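Local coordinates for D-isomer specific 2-hydroxyacid dehydrogenase family protein (Aeromonas salmonicida subsp. salmonicida, PDB 3HG7), which probably works as an NAD-dependent oxidoreductase of the D-isomer specific 2-hydroxyacid dehydrogenase family, at residues 33-38 and 42-47; 70-75 and 290-295; 100-105 and 283-288; 106-111 and 153-158. The protein carries 1 engineered substitution. One frame throughout, in Å; residues are numbered along the deposited sequence.

How the contacts relate
Contacts 2 and 4 are buried, whereas contacts 1 and 3 lie near the surface. Contacts 1 and 2 reach the same five-stranded parallel sheet, with centres about 17 Å apart; contact 4 belongs to the seven-stranded sheet of the other domain, and contact 3 spans the two. Helix 100-115 serves both contact 3 and contact 4, which meet through the hydroxyl of Ser104. Helix 286-301 likewise serves contacts 2 and 3, and these meet where Ser284 reaches the backbone of Thr74. Chemistry follows position: contact 1 combines a leucine pair with a polar bond between Gln38 and Glu42, contacts 2 and 4 bury aromatic rings, and contact 3 rests mainly on one leucine.

Contact 1. Residues 33-38 and 42-47; sequences LRADNQ and EKLIGE
Leu33 and Leu44 meet in a local strand-to-helix contact at the edge of the five-stranded parallel sheet, within the beta-alpha-beta crossover that leads from strand 30-34 through helix 38-44 to strand 50-53. The strand order of the sheet, 2-1-3-4-5, is that of a flavodoxin-like domain. The apolar half is small: Leu33 CD1 lies 4.0 Å from Leu44 CD2, while the other methyl of Leu44, CD1, sits 3.9 Å from Arg34 O, with Ala35 CB a little further off. Leu9 of the neighbouring strand 6-11 touches both leucines and continues this layer inward.

On the strand's other face Arg34 grips Asp36 side-on, NE to OD1 and NH2 to OD2, and its NH1 forms a salt bridge with Glu19, so this guanidinium ties the strand end to helix 15-24. Asn37 holds the N-cap position, where OD1 accepts from Asp40 N. One turn on, Glu42 N donates to Gln38 O at 2.9 Å. The bend of the Glu42 chain at chi2 (-82°) folds its carboxylate back toward Gln38, leaving OE1 to Lys64. Gln38 NE2 gives Glu42 OE2 a short 2.6 Å hydrogen bond, with OE2 8° out of the amide plane.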
loop_
_atom_site.group_PDB
_atom_site.type_symbol
_atom_site.label_atom_id
_atom_site.label_comp_id
_atom_site.label_asym_id
_atom_site.label_seq_id
_atom_site.Cartn_x
_atom_site.Cartn_y
_atom_site.Cartn_z
ATOM N N LEU A 33 27.498 5.920 -1.721
ATOM C CA LEU A 33 28.011 4.693 -2.309
ATOM C C LEU A 33 26.821 3.967 -2.839
ATOM O O LEU A 33 25.697 4.209 -2.389
ATOM C CB LEU A 33 28.712 3.821 -1.269
ATOM C CG LEU A 33 29.970 4.376 -0.596
ATOM C CD1 LEU A 33 30.602 3.276 0.274
ATOM C CD2 LEU A 33 30.963 4.857 -1.641
ATOM N N ARG A 34 27.067 3.080 -3.801
ATOM C CA ARG A 34 25.954 2.402 -4.417
ATOM C C ARG A 34 26.302 0.927 -4.582
ATOM O O ARG A 34 27.423 0.589 -4.985
ATOM C CB ARG A 34 25.687 3.073 -5.769
ATOM C CG ARG A 34 24.788 2.354 -6.689
ATOM C CD ARG A 34 24.575 3.209 -7.945
ATOM N NE ARG A 34 23.984 2.440 -9.013
ATOM C CZ ARG A 34 23.798 2.873 -10.258
ATOM N NH1 ARG A 34 24.127 4.117 -10.588
ATOM N NH2 ARG A 34 23.238 2.070 -11.158
ATOM N N ALA A 35 25.346 0.045 -4.299
ATOM C CA ALA A 35 25.555 -1.378 -4.656
ATOM C C ALA A 35 24.341 -1.936 -5.356
ATOM O O ALA A 35 23.281 -1.971 -4.763
ATOM C CB ALA A 35 25.889 -2.189 -3.409
ATOM N N ASP A 36 24.507 -2.365 -6.619
ATOM C CA ASP A 36 23.402 -2.860 -7.455
ATOM C C ASP A 36 23.101 -4.348 -7.316
ATOM O O ASP A 36 22.106 -4.832 -7.874
ATOM C CB ASP A 36 23.635 -2.516 -8.942
ATOM C CG ASP A 36 23.235 -1.071 -9.300
ATOM O OD1 ASP A 36 23.074 -0.212 -8.405
ATOM O OD2 ASP A 36 23.094 -0.786 -10.507
ATOM N N ASN A 37 23.964 -5.066 -6.586
ATOM C CA ASN A 37 23.681 -6.433 -6.186
ATOM C C ASN A 37 24.145 -6.720 -4.762
ATOM O O ASN A 37 24.750 -5.854 -4.112
ATOM C CB ASN A 37 24.295 -7.433 -7.191
ATOM C CG ASN A 37 25.827 -7.376 -7.216
ATOM O OD1 ASN A 37 26.474 -6.755 -6.352
ATOM N ND2 ASN A 37 26.426 -8.021 -8.227
ATOM N N GLN A 38 23.828 -7.913 -4.262
ATOM C CA GLN A 38 24.141 -8.238 -2.875
ATOM C C GLN A 38 25.629 -8.418 -2.657
ATOM O O GLN A 38 26.158 -7.995 -1.626
ATOM C CB GLN A 38 23.366 -9.460 -2.339
ATOM C CG GLN A 38 23.758 -9.734 -0.850
ATOM C CD GLN A 38 23.141 -10.973 -0.237
ATOM O OE1 GLN A 38 21.941 -11.245 -0.400
ATOM N NE2 GLN A 38 23.972 -11.746 0.486
ATOM N N GLU A 42 27.953 -6.536 0.153
ATOM C CA GLU A 42 28.706 -7.232 1.222
ATOM C C GLU A 42 29.942 -6.494 1.634
ATOM O O GLU A 42 30.284 -6.466 2.816
ATOM C CB GLU A 42 29.141 -8.652 0.789
ATOM C CG GLU A 42 28.021 -9.562 0.352
ATOM C CD GLU A 42 27.276 -10.246 1.490
ATOM O OE1 GLU A 42 27.570 -9.974 2.673
ATOM O OE2 GLU A 42 26.378 -11.077 1.194
ATOM N N LYS A 43 30.637 -5.935 0.647
ATOM C CA LYS A 43 31.874 -5.260 0.866
ATOM C C LYS A 43 31.698 -3.872 1.439
ATOM O O LYS A 43 32.643 -3.322 2.001
ATOM C CB LYS A 43 32.679 -5.171 -0.435
ATOM C CG LYS A 43 32.818 -6.517 -1.138
ATOM C CD LYS A 43 33.755 -6.433 -2.319
ATOM C CE LYS A 43 33.921 -7.807 -2.945
ATOM N NZ LYS A 43 33.807 -7.706 -4.428
ATOM N N LEU A 44 30.506 -3.308 1.289
ATOM C CA LEU A 44 30.311 -1.887 1.572
ATOM C C LEU A 44 29.451 -1.582 2.776
ATOM O O LEU A 44 29.592 -0.511 3.349
ATOM C CB LEU A 44 29.723 -1.161 0.354
ATOM C CG LEU A 44 30.567 -1.193 -0.928
ATOM C CD1 LEU A 44 29.754 -0.582 -2.037
ATOM C CD2 LEU A 44 31.860 -0.402 -0.720
ATOM N N ILE A 45 28.590 -2.503 3.181
ATOM C CA ILE A 45 27.553 -2.137 4.151
ATOM C C ILE A 45 28.131 -1.832 5.529
ATOM O O ILE A 45 27.603 -0.971 6.255
ATOM C CB ILE A 45 26.435 -3.178 4.257
ATOM C CG1 ILE A 45 25.350 -2.646 5.200
ATOM C CG2 ILE A 45 27.005 -4.548 4.697
ATOM C CD1 ILE A 45 23.989 -2.932 4.828
ATOM N N GLY A 46 29.233 -2.510 5.875
ATOM C CA GLY A 46 29.883 -2.242 7.161
ATOM C C GLY A 46 30.382 -0.817 7.279
ATOM O O GLY A 46 30.607 -0.341 8.396
ATOM N N GLU A 47 30.567 -0.153 6.136
ATOM C CA GLU A 47 30.990 1.237 6.105
ATOM C C GLU A 47 29.886 2.302 6.154
ATOM O O GLU A 47 30.193 3.488 6.291
ATOM C CB GLU A 47 31.871 1.484 4.901
ATOM C CG GLU A 47 33.207 0.773 5.053
ATOM C CD GLU A 47 34.048 0.887 3.818
ATOM O OE1 GLU A 47 34.302 -0.162 3.173
ATOM O OE2 GLU A 47 34.428 2.030 3.472
#

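Contact 2. Residues 70-75 and 290-295; sequences WFQSTY and AQIFVR
Trp70 and Phe293 join strand 70-73 of the flavodoxin-like domain to helix 286-301, the last helix of the chain, which comes back from the nucleotide-binding domain to cover this sheet, as in related D-2-hydroxyacid dehydrogenases. Strand and helix run nearly antiparallel, their axes 9.8 Å apart. Both aromatic residues place CG anti to the backbone N (chi1 170° in Trp70, 176° in Phe293), and the two rings end up close to parallel, with planes 10° apart. They are slid so far that they barely overlap: the centroids are 5.0 Å apart, and the outer corner of the indole does the touching, with Trp70 CH2 3.6 Å from Phe293 CE1. The same CH2 points edge-on at the helix backbone, 3.6 Å from Phe293 O.

Gln72 extends the contact along the strand. Its CB meets the edge of the Phe293 ring, 4.0 Å from CD1, and a bend at chi2 then swings the amide across Ile292, whose CG2 lies off one face of the amide, 3.9 Å from Gln72 OE1 and nearly as close to NE2 and CD. That buried amide is well satisfied: OE1 accepts from Asn296 ND2 of the same helix and is also hydrogen-bonded to Thr93 OG1, which Trp70 NE1 reaches too, while NE2 donates to Asn94 O. A further bond turns the amide back onto its own strand, Gln72 NE2 to Ser73 O at 2.9 Å.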
loop_
_atom_site.group_PDB
_atom_site.type_symbol
_atom_site.label_atom_id
_atom_site.label_comp_id
_atom_site.label_asym_id
_atom_site.label_seq_id
_atom_site.Cartn_x
_atom_site.Cartn_y
_atom_site.Cartn_z
ATOM N N TRP A 70 21.062 5.103 10.808
ATOM C CA TRP A 70 19.743 5.402 10.216
ATOM C C TRP A 70 19.532 4.716 8.845
ATOM O O TRP A 70 20.337 4.831 7.918
ATOM C CB TRP A 70 19.517 6.909 10.129
ATOM C CG TRP A 70 18.330 7.307 9.332
ATOM C CD1 TRP A 70 17.072 6.748 9.359
ATOM C CD2 TRP A 70 18.290 8.338 8.350
ATOM N NE1 TRP A 70 16.271 7.377 8.455
ATOM C CE2 TRP A 70 16.997 8.346 7.808
ATOM C CE3 TRP A 70 19.242 9.238 7.852
ATOM C CZ2 TRP A 70 16.612 9.231 6.784
ATOM C CZ3 TRP A 70 18.865 10.121 6.849
ATOM C CH2 TRP A 70 17.551 10.118 6.331
ATOM N N PHE A 71 18.428 3.986 8.765
ATOM C CA PHE A 71 18.008 3.264 7.540
ATOM C C PHE A 71 16.680 3.873 7.115
ATOM O O PHE A 71 15.681 3.805 7.835
ATOM C CB PHE A 71 17.831 1.791 7.911
ATOM C CG PHE A 71 17.372 0.884 6.787
ATOM C CD1 PHE A 71 17.047 1.363 5.532
ATOM C CD2 PHE A 71 17.191 -0.462 7.056
ATOM C CE1 PHE A 71 16.563 0.476 4.511
ATOM C CE2 PHE A 71 16.723 -1.338 6.065
ATOM C CZ PHE A 71 16.403 -0.842 4.798
ATOM N N GLN A 72 16.693 4.516 5.961
ATOM C CA GLN A 72 15.477 4.984 5.305
ATOM C C GLN A 72 15.022 3.895 4.329
ATOM O O GLN A 72 15.698 3.653 3.301
ATOM C CB GLN A 72 15.739 6.260 4.520
ATOM C CG GLN A 72 14.515 6.754 3.695
ATOM C CD GLN A 72 13.372 7.199 4.574
ATOM O OE1 GLN A 72 13.526 8.104 5.424
ATOM N NE2 GLN A 72 12.208 6.560 4.397
ATOM N N SER A 73 13.915 3.242 4.667
ATOM C CA SER A 73 13.246 2.295 3.742
ATOM C C SER A 73 12.596 3.046 2.579
ATOM O O SER A 73 12.080 4.142 2.747
ATOM C CB SER A 73 12.191 1.452 4.468
ATOM O OG SER A 73 11.408 0.700 3.527
ATOM N N THR A 74 12.631 2.455 1.383
ATOM C CA THR A 74 12.003 3.080 0.213
ATOM C C THR A 74 10.570 2.617 0.120
ATOM O O THR A 74 9.812 3.067 -0.748
ATOM C CB THR A 74 12.725 2.647 -1.127
ATOM O OG1 THR A 74 12.781 1.216 -1.191
ATOM C CG2 THR A 74 14.110 3.189 -1.185
ATOM N N TYR A 75 10.192 1.707 1.003
ATOM C CA TYR A 75 8.840 1.152 0.994
ATOM C C TYR A 75 8.117 1.523 2.269
ATOM O O TYR A 75 8.711 1.714 3.348
ATOM C CB TYR A 75 8.879 -0.378 0.939
ATOM C CG TYR A 75 9.196 -1.011 -0.369
ATOM C CD1 TYR A 75 9.234 -0.264 -1.542
ATOM C CD2 TYR A 75 9.425 -2.392 -0.443
ATOM C CE1 TYR A 75 9.488 -0.877 -2.774
ATOM C CE2 TYR A 75 9.684 -3.005 -1.669
ATOM C CZ TYR A 75 9.712 -2.237 -2.818
ATOM O OH TYR A 75 9.949 -2.810 -4.040
ATOM N N ALA A 290 13.121 10.582 -2.411
ATOM C CA ALA A 290 14.367 11.323 -2.195
ATOM C C ALA A 290 14.118 12.587 -1.395
ATOM O O ALA A 290 14.947 12.990 -0.578
ATOM C CB ALA A 290 15.033 11.651 -3.504
ATOM N N GLN A 291 12.966 13.215 -1.635
ATOM C CA GLN A 291 12.543 14.382 -0.890
ATOM C C GLN A 291 12.357 14.030 0.588
ATOM O O GLN A 291 12.779 14.793 1.453
ATOM C CB GLN A 291 11.235 14.928 -1.505
ATOM C CG GLN A 291 10.803 16.303 -1.021
ATOM C CD GLN A 291 9.510 16.793 -1.705
ATOM O OE1 GLN A 291 9.047 17.907 -1.443
ATOM N NE2 GLN A 291 8.942 15.969 -2.581
ATOM N N ILE A 292 11.766 12.865 0.873
ATOM C CA ILE A 292 11.619 12.367 2.259
ATOM C C ILE A 292 12.988 12.131 2.895
ATOM O O ILE A 292 13.225 12.521 4.047
ATOM C CB ILE A 292 10.765 11.085 2.325
ATOM C CG1 ILE A 292 9.294 11.423 2.023
ATOM C CG2 ILE A 292 10.844 10.412 3.691
ATOM C CD1 ILE A 292 8.410 10.171 1.818
ATOM N N PHE A 293 13.872 11.522 2.118
ATOM C CA PHE A 293 15.236 11.259 2.578
ATOM C C PHE A 293 15.967 12.559 2.931
ATOM O O PHE A 293 16.507 12.693 4.028
ATOM C CB PHE A 293 16.047 10.449 1.566
ATOM C CG PHE A 293 17.494 10.260 2.006
ATOM C CD1 PHE A 293 17.846 9.204 2.842
ATOM C CD2 PHE A 293 18.468 11.188 1.649
ATOM C CE1 PHE A 293 19.170 9.043 3.283
ATOM C CE2 PHE A 293 19.780 11.079 2.115
ATOM C CZ PHE A 293 20.142 9.992 2.928
ATOM N N VAL A 294 15.974 13.526 2.023
ATOM C CA VAL A 294 16.717 14.764 2.282
ATOM C C VAL A 294 16.145 15.571 3.467
ATOM O O VAL A 294 16.917 16.124 4.248
ATOM C CB VAL A 294 16.837 15.614 0.984
ATOM C CG1 VAL A 294 17.323 17.034 1.275
ATOM C CG2 VAL A 294 17.741 14.898 -0.005
ATOM N N ARG A 295 14.821 15.611 3.630
ATOM C CA ARG A 295 14.236 16.316 4.789
ATOM C C ARG A 295 14.626 15.595 6.088
ATOM O O ARG A 295 14.999 16.228 7.067
ATOM C CB ARG A 295 12.697 16.497 4.666
ATOM C CG ARG A 295 12.235 17.480 3.584
ATOM C CD ARG A 295 10.706 17.772 3.653
ATOM N NE ARG A 295 9.938 16.609 4.108
ATOM C CZ ARG A 295 9.110 15.892 3.348
ATOM N NH1 ARG A 295 8.479 14.843 3.869
ATOM N NH2 ARG A 295 8.915 16.218 2.075
#

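Contact 3. Residues 100-105 and 283-288; sequences GPLMSE and YSFPDD
Leu102 and Phe285 both set CG anti to their own carbonyl carbon, with chi1 of -77° and -79°, which sends the isobutyl group out from helix 100-115 and the phenyl ring out from the chain just ahead of helix 286-301 until the two meet obliquely. One methyl does most of the work. Leu102 CD1 lies at the edge of the Phe285 ring, near its plane and 3.8 Å from CE2, and it also rests 3.5 Å from Tyr283 O; CD2 comes second, 4.1 Å from Phe285 CE2. One face of the ring is covered by Tyr283, two residues earlier, whose CD1 stands 3.8 Å above the plane of the Phe285 ring, over its centre. All of the contact across the two segments is van der Waals in kind.

Small as it is, the contact bridges the two domains at the places where the chain passes between them, beside the cleft in which enzymes of this family bind coenzyme and substrate. Phe285 occupies the N-cap position of helix 286-301. The loop before it is held to the flavodoxin-like domain by polar bonds, Tyr283 OH to Asp14 OD2 and Ser284 OG to Thr74 O. Pro286 packs on His17 and Tyr18 of helix 15-24, while helix 100-115, on the Leu102 side, leans through Pro101, Met103 and Ser104 against helix 150-161.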
loop_
_atom_site.group_PDB
_atom_site.type_symbol
_atom_site.label_atom_id
_atom_site.label_comp_id
_atom_site.label_asym_id
_atom_site.label_seq_id
_atom_site.Cartn_x
_atom_site.Cartn_y
_atom_site.Cartn_z
ATOM N N GLY A 100 -1.499 9.001 -1.413
ATOM C CA GLY A 100 -2.928 9.364 -1.609
ATOM C C GLY A 100 -3.396 9.410 -3.071
ATOM O O GLY A 100 -4.287 8.652 -3.484
ATOM N N PRO A 101 -2.837 10.332 -3.865
ATOM C CA PRO A 101 -3.219 10.416 -5.268
ATOM C C PRO A 101 -3.055 9.122 -6.063
ATOM O O PRO A 101 -3.878 8.836 -6.927
ATOM C CB PRO A 101 -2.275 11.495 -5.816
ATOM C CG PRO A 101 -1.989 12.368 -4.680
ATOM C CD PRO A 101 -2.106 11.528 -3.416
ATOM N N LEU A 102 -1.998 8.354 -5.796
ATOM C CA LEU A 102 -1.757 7.134 -6.526
ATOM C C LEU A 102 -2.790 6.100 -6.178
ATOM O O LEU A 102 -3.272 5.374 -7.069
ATOM C CB LEU A 102 -0.342 6.601 -6.206
ATOM C CG LEU A 102 0.729 7.392 -6.942
ATOM C CD1 LEU A 102 2.105 6.968 -6.306
ATOM C CD2 LEU A 102 0.749 7.132 -8.436
ATOM N N MET A 103 -3.170 6.042 -4.901
ATOM C CA MET A 103 -4.233 5.125 -4.519
ATOM C C MET A 103 -5.604 5.524 -5.070
ATOM O O MET A 103 -6.332 4.657 -5.469
ATOM C CB MET A 103 -4.301 4.871 -3.011
ATOM C CG MET A 103 -3.367 3.747 -2.615
ATOM S SD MET A 103 -3.768 2.119 -3.285
ATOM C CE MET A 103 -2.614 1.286 -2.198
ATOM N N SER A 104 -5.932 6.819 -5.105
ATOM C CA SER A 104 -7.180 7.271 -5.801
ATOM C C SER A 104 -7.231 6.815 -7.281
ATOM O O SER A 104 -8.269 6.357 -7.774
ATOM C CB SER A 104 -7.300 8.780 -5.732
ATOM O OG SER A 104 -7.841 9.151 -4.482
ATOM N N GLU A 105 -6.110 6.966 -7.983
ATOM C CA GLU A 105 -5.997 6.551 -9.385
ATOM C C GLU A 105 -6.232 5.052 -9.569
ATOM O O GLU A 105 -6.920 4.630 -10.485
ATOM C CB GLU A 105 -4.626 6.944 -9.934
ATOM C CG GLU A 105 -4.379 8.462 -10.005
ATOM C CD GLU A 105 -2.935 8.780 -10.383
ATOM O OE1 GLU A 105 -2.158 7.827 -10.645
ATOM O OE2 GLU A 105 -2.575 9.979 -10.438
ATOM N N TYR A 283 3.268 2.882 -6.177
ATOM C CA TYR A 283 4.727 2.758 -6.249
ATOM C C TYR A 283 5.389 3.861 -5.463
ATOM O O TYR A 283 4.831 4.941 -5.336
ATOM C CB TYR A 283 5.157 2.860 -7.722
ATOM C CG TYR A 283 6.590 2.476 -7.910
ATOM C CD1 TYR A 283 7.585 3.434 -8.160
ATOM C CD2 TYR A 283 6.964 1.140 -7.809
ATOM C CE1 TYR A 283 8.939 3.047 -8.296
ATOM C CE2 TYR A 283 8.302 0.747 -7.938
ATOM C CZ TYR A 283 9.276 1.701 -8.180
ATOM O OH TYR A 283 10.575 1.252 -8.306
ATOM N N SER A 284 6.596 3.598 -4.924
ATOM C CA SER A 284 7.355 4.640 -4.225
ATOM C C SER A 284 8.229 5.301 -5.269
ATOM O O SER A 284 9.288 4.750 -5.642
ATOM C CB SER A 284 8.295 4.015 -3.160
ATOM O OG SER A 284 7.562 3.522 -2.041
ATOM N N PHE A 285 7.816 6.465 -5.742
ATOM C CA PHE A 285 8.512 7.119 -6.831
ATOM C C PHE A 285 9.745 7.819 -6.299
ATOM O O PHE A 285 9.654 8.481 -5.246
ATOM C CB PHE A 285 7.572 8.076 -7.564
ATOM C CG PHE A 285 6.650 7.358 -8.520
ATOM C CD1 PHE A 285 7.007 7.187 -9.860
ATOM C CD2 PHE A 285 5.468 6.779 -8.066
ATOM C CE1 PHE A 285 6.160 6.490 -10.724
ATOM C CE2 PHE A 285 4.629 6.074 -8.944
ATOM C CZ PHE A 285 4.981 5.946 -10.257
ATOM N N PRO A 286 10.903 7.663 -6.985
ATOM C CA PRO A 286 12.142 8.116 -6.335
ATOM C C PRO A 286 12.159 9.615 -6.072
ATOM O O PRO A 286 12.664 10.031 -5.036
ATOM C CB PRO A 286 13.237 7.724 -7.333
ATOM C CG PRO A 286 12.657 6.541 -8.046
ATOM C CD PRO A 286 11.176 6.817 -8.170
ATOM N N ASP A 287 11.581 10.413 -6.973
ATOM C CA ASP A 287 11.521 11.862 -6.757
ATOM C C ASP A 287 10.880 12.182 -5.408
ATOM O O ASP A 287 11.354 13.066 -4.685
ATOM C CB ASP A 287 10.793 12.587 -7.906
ATOM C CG ASP A 287 11.568 12.534 -9.223
ATOM O OD1 ASP A 287 11.511 11.493 -9.911
ATOM O OD2 ASP A 287 12.218 13.534 -9.594
ATOM N N ASP A 288 9.825 11.464 -5.036
ATOM C CA ASP A 288 9.171 11.762 -3.760
ATOM C C ASP A 288 9.866 11.146 -2.559
ATOM O O ASP A 288 9.905 11.749 -1.485
ATOM C CB ASP A 288 7.721 11.337 -3.783
ATOM C CG ASP A 288 6.877 12.235 -4.669
ATOM O OD1 ASP A 288 7.342 13.318 -5.087
ATOM O OD2 ASP A 288 5.738 11.865 -4.935
#

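Contact 4. Residues 106-111 and 153-158; sequences YVFGHL and QHIAHT
Segments 106-111 and 153-158, parts of helices 100-115 and 150-161, are inclined at 44°, their axes 10.8 Å apart at the closest, and the backbones come nearest at Val107 and Ile155, whose CA atoms are 7.7 Å apart. The ring of Phe108 reaches across to helix 150-161. Thr158 lays its methyl over one face in a CH-pi contact, CG2 standing 3.8 Å from the ring centroid and 13° off the normal. This use of the methyl follows from the threonine rotamer, which holds CG2 anti to the backbone N. Phe108 CE2 meets Ile155 twice, at O (3.8 Å) and at CG2 (4.0 Å), and Val107 CG2 adds a looser touch on Ile155 CD1.

Both helices pack on the parallel sheet of the Rossmann-type domain: Ile155 reaches Leu143, Ile145 and Val199, and Val107 touches Val199 and Phe227. Helix 150-161 follows a GxGxxG-like turn at Gly147, Gly149 and Gly152, consistent with the dinucleotide-binding helix of such folds. The chemistry thus splits Thr158 in two: its methyl is spent on the aromatic face, while OG1 hydrogen-bonds to Ser104 OG, one turn before Phe108 on helix 100-115, so a single residue joins the helices by both an apolar and a polar contact.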
loop_
_atom_site.group_PDB
_atom_site.type_symbol
_atom_site.label_atom_id
_atom_site.label_comp_id
_atom_site.label_asym_id
_atom_site.label_seq_id
_atom_site.Cartn_x
_atom_site.Cartn_y
_atom_site.Cartn_z
ATOM N N TYR A 106 -5.635 4.252 -8.690
ATOM C CA TYR A 106 -5.753 2.800 -8.764
ATOM C C TYR A 106 -7.182 2.381 -8.471
ATOM O O TYR A 106 -7.787 1.584 -9.217
ATOM C CB TYR A 106 -4.816 2.152 -7.723
ATOM C CG TYR A 106 -4.977 0.658 -7.613
ATOM C CD1 TYR A 106 -4.206 -0.196 -8.401
ATOM C CD2 TYR A 106 -5.862 0.106 -6.677
ATOM C CE1 TYR A 106 -4.326 -1.565 -8.290
ATOM C CE2 TYR A 106 -6.014 -1.255 -6.553
ATOM C CZ TYR A 106 -5.243 -2.077 -7.368
ATOM O OH TYR A 106 -5.358 -3.416 -7.273
ATOM N N VAL A 107 -7.732 2.926 -7.393
ATOM C CA VAL A 107 -9.026 2.489 -6.929
ATOM C C VAL A 107 -10.070 2.912 -7.971
ATOM O O VAL A 107 -10.862 2.086 -8.391
ATOM C CB VAL A 107 -9.372 3.084 -5.536
ATOM C CG1 VAL A 107 -10.880 2.941 -5.228
ATOM C CG2 VAL A 107 -8.515 2.377 -4.430
ATOM N N PHE A 108 -10.026 4.174 -8.404
ATOM C CA PHE A 108 -11.068 4.653 -9.345
ATOM C C PHE A 108 -10.845 4.162 -10.788
ATOM O O PHE A 108 -11.795 3.986 -11.514
ATOM C CB PHE A 108 -11.266 6.161 -9.230
ATOM C CG PHE A 108 -12.089 6.550 -8.044
ATOM C CD1 PHE A 108 -13.435 6.860 -8.198
ATOM C CD2 PHE A 108 -11.540 6.561 -6.777
ATOM C CE1 PHE A 108 -14.223 7.192 -7.079
ATOM C CE2 PHE A 108 -12.299 6.897 -5.658
ATOM C CZ PHE A 108 -13.655 7.216 -5.819
ATOM N N GLY A 109 -9.598 3.919 -11.204
ATOM C CA GLY A 109 -9.359 3.271 -12.489
ATOM C C GLY A 109 -9.995 1.882 -12.500
ATOM O O GLY A 109 -10.724 1.516 -13.432
ATOM N N HIS A 110 -9.756 1.121 -11.441
ATOM C CA HIS A 110 -10.303 -0.231 -11.361
ATOM C C HIS A 110 -11.826 -0.178 -11.212
ATOM O O HIS A 110 -12.557 -0.974 -11.793
ATOM C CB HIS A 110 -9.691 -1.016 -10.222
ATOM C CG HIS A 110 -8.393 -1.670 -10.597
ATOM N ND1 HIS A 110 -8.345 -2.864 -11.277
ATOM C CD2 HIS A 110 -7.111 -1.292 -10.404
ATOM C CE1 HIS A 110 -7.084 -3.205 -11.480
ATOM N NE2 HIS A 110 -6.311 -2.258 -10.982
ATOM N N LEU A 111 -12.288 0.779 -10.431
ATOM C CA LEU A 111 -13.702 0.893 -10.179
ATOM C C LEU A 111 -14.438 1.264 -11.467
ATOM O O LEU A 111 -15.456 0.653 -11.807
ATOM C CB LEU A 111 -13.973 1.932 -9.089
ATOM C CG LEU A 111 -15.444 2.264 -8.822
ATOM C CD1 LEU A 111 -16.159 1.032 -8.337
ATOM C CD2 LEU A 111 -15.650 3.484 -7.850
ATOM N N GLN A 153 -8.218 9.389 3.257
ATOM C CA GLN A 153 -8.693 10.740 2.952
ATOM C C GLN A 153 -8.632 11.072 1.462
ATOM O O GLN A 153 -9.577 11.625 0.915
ATOM C CB GLN A 153 -7.935 11.797 3.747
ATOM C CG GLN A 153 -8.325 11.885 5.208
ATOM C CD GLN A 153 -7.286 12.637 6.009
ATOM O OE1 GLN A 153 -7.002 13.809 5.732
ATOM N NE2 GLN A 153 -6.683 11.962 6.989
ATOM N N HIS A 154 -7.537 10.734 0.785
ATOM C CA HIS A 154 -7.490 11.101 -0.638
ATOM C C HIS A 154 -8.561 10.354 -1.459
ATOM O O HIS A 154 -9.265 10.966 -2.290
ATOM C CB HIS A 154 -6.098 10.951 -1.251
ATOM C CG HIS A 154 -5.898 11.802 -2.469
ATOM N ND1 HIS A 154 -6.392 11.453 -3.709
ATOM C CD2 HIS A 154 -5.273 12.994 -2.635
ATOM C CE1 HIS A 154 -6.076 12.390 -4.585
ATOM N NE2 HIS A 154 -5.400 13.339 -3.958
ATOM N N ILE A 155 -8.723 9.062 -1.171
ATOM C CA ILE A 155 -9.730 8.242 -1.860
ATOM C C ILE A 155 -11.102 8.793 -1.534
ATOM O O ILE A 155 -12.039 8.720 -2.358
ATOM C CB ILE A 155 -9.651 6.759 -1.419
ATOM C CG1 ILE A 155 -8.282 6.145 -1.789
ATOM C CG2 ILE A 155 -10.737 5.920 -2.075
ATOM C CD1 ILE A 155 -7.992 4.914 -1.010
ATOM N N ALA A 156 -11.235 9.336 -0.329
ATOM C CA ALA A 156 -12.481 9.990 0.093
ATOM C C ALA A 156 -12.813 11.221 -0.751
ATOM O O ALA A 156 -13.945 11.339 -1.283
ATOM C CB ALA A 156 -12.415 10.335 1.566
ATOM N N HIS A 157 -11.851 12.133 -0.897
ATOM C CA HIS A 157 -12.082 13.325 -1.730
ATOM C C HIS A 157 -12.440 12.959 -3.169
ATOM O O HIS A 157 -13.279 13.621 -3.796
ATOM C CB HIS A 157 -10.878 14.263 -1.706
ATOM C CG HIS A 157 -10.761 15.048 -0.432
ATOM N ND1 HIS A 157 -10.005 14.621 0.641
ATOM C CD2 HIS A 157 -11.349 16.205 -0.040
ATOM C CE1 HIS A 157 -10.101 15.502 1.624
ATOM N NE2 HIS A 157 -10.912 16.470 1.236
ATOM N N THR A 158 -11.788 11.917 -3.699
ATOM C CA THR A 158 -12.106 11.448 -5.047
ATOM C C THR A 158 -13.521 10.887 -5.139
ATOM O O THR A 158 -14.229 11.185 -6.096
ATOM C CB THR A 158 -11.068 10.442 -5.579
ATOM O OG1 THR A 158 -9.760 10.939 -5.281
ATOM C CG2 THR A 158 -11.226 10.255 -7.105
#